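Side-chain contact in Serine/threonine-protein kinase PknE (Mycobacterium tuberculosis, PDB 2H34), which transfers phosphate from ATP to protein serines and threonines through this catalytic domain, and is thought to promote survival of infected macrophages and of the bacterium in its host: residues P259-P262 and V263-A267. Sequence-based numbering, arbitrary orientation.
Sequences PGIP and VAFDA
The turn that leads into helix 264-272, in the C-terminal lobe of the kinase domain, is packed locally by Pro262 against Phe265, three residues further on. The two side chains lie alongside each other and point the same way, with the pyrrolidine ring lying along the CD1 and CE1 carbons of the phenyl group. Pro262 CD comes to 3.5 Å from Phe265 CE1, Pro262 CG stands 3.6 Å from that same carbon, and Pro262 CB is 3.7 Å from Phe265 CD1. With chi1 -77°, CG of Phe265 lies beside the backbone N and anti to the carbonyl carbon, which sets the CD1-CE1 side of the ring alongside the proline. The carbonyl of Pro262 meets the same ring at its edge, near the ring plane, with Pro262 O 3.4 Å from Phe265 CD1. Ile261 adds a looser apolar touch: its CG2 branch reaches Phe265 CD1 at 4.1 Å, and the two side chains cross at about a right angle. Where the chain begins to coil, Asp266 N donates a hydrogen bond of 2.9 Å to Val263 O. The carboxylate of Asp266 turns back to the preceding loop, where its OD2 is hydrogen-bonded to Ser255 OG and its side chain touches Arg253 and Pro254. Ala264 and Phe265 pack on Ala294, just beyond helix 284-293, so the start of helix 264-272 touches both that segment and the loop after helix 239-248.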
# COMPACT_ATOMS: atom_id res chain seq x y z
N PRO A 259 -20.19 -16.98 3.26
CA PRO A 259 -21.55 -16.95 2.72
C PRO A 259 -21.91 -15.72 1.88
O PRO A 259 -22.37 -15.88 0.75
CB PRO A 259 -22.43 -17.02 3.98
CG PRO A 259 -21.57 -17.68 4.99
CD PRO A 259 -20.20 -17.16 4.72
N GLY A 260 -21.68 -14.52 2.41
CA GLY A 260 -22.22 -13.29 1.79
C GLY A 260 -21.41 -12.62 0.68
O GLY A 260 -21.59 -11.42 0.43
N ILE A 261 -20.54 -13.39 0.02
CA ILE A 261 -19.69 -12.89 -1.08
C ILE A 261 -20.25 -13.25 -2.46
O ILE A 261 -20.24 -14.42 -2.85
CB ILE A 261 -18.24 -13.44 -1.02
CG1 ILE A 261 -17.60 -13.19 0.35
CG2 ILE A 261 -17.38 -12.85 -2.15
CD1 ILE A 261 -16.31 -13.97 0.56
N PRO A 262 -20.71 -12.23 -3.23
CA PRO A 262 -21.30 -12.42 -4.55
C PRO A 262 -20.40 -13.20 -5.51
O PRO A 262 -19.17 -13.15 -5.39
CB PRO A 262 -21.48 -10.99 -5.05
CG PRO A 262 -21.66 -10.20 -3.83
CD PRO A 262 -20.70 -10.81 -2.85
N VAL A 263 -21.03 -13.91 -6.45
CA VAL A 263 -20.31 -14.75 -7.39
C VAL A 263 -19.36 -13.93 -8.27
O VAL A 263 -18.18 -14.26 -8.40
CB VAL A 263 -21.26 -15.58 -8.29
CG1 VAL A 263 -20.47 -16.37 -9.32
CG2 VAL A 263 -22.12 -16.52 -7.43
N ALA A 264 -19.89 -12.85 -8.84
CA ALA A 264 -19.17 -12.04 -9.81
C ALA A 264 -17.72 -11.74 -9.40
O ALA A 264 -16.88 -11.46 -10.25
CB ALA A 264 -19.93 -10.75 -10.10
N PHE A 265 -17.45 -11.83 -8.10
CA PHE A 265 -16.11 -11.56 -7.55
C PHE A 265 -15.02 -12.54 -7.98
O PHE A 265 -13.89 -12.12 -8.23
CB PHE A 265 -16.15 -11.41 -6.03
CG PHE A 265 -16.69 -10.08 -5.57
CD1 PHE A 265 -17.97 -9.98 -5.05
CD2 PHE A 265 -15.91 -8.93 -5.68
CE1 PHE A 265 -18.45 -8.75 -4.62
CE2 PHE A 265 -16.41 -7.70 -5.25
CZ PHE A 265 -17.68 -7.61 -4.72
N ASP A 266 -15.34 -13.83 -8.07
CA ASP A 266 -14.34 -14.81 -8.52
C ASP A 266 -13.73 -14.39 -9.86
O ASP A 266 -12.53 -14.55 -10.09
CB ASP A 266 -14.94 -16.22 -8.66
CG ASP A 266 -15.81 -16.60 -7.49
OD1 ASP A 266 -15.47 -16.28 -6.34
OD2 ASP A 266 -16.85 -17.24 -7.74
N ALA A 267 -14.58 -13.85 -10.73
CA ALA A 267 -14.13 -13.34 -12.01
C ALA A 267 -13.15 -12.19 -11.79
O ALA A 267 -12.03 -12.23 -12.30
CB ALA A 267 -15.32 -12.90 -12.87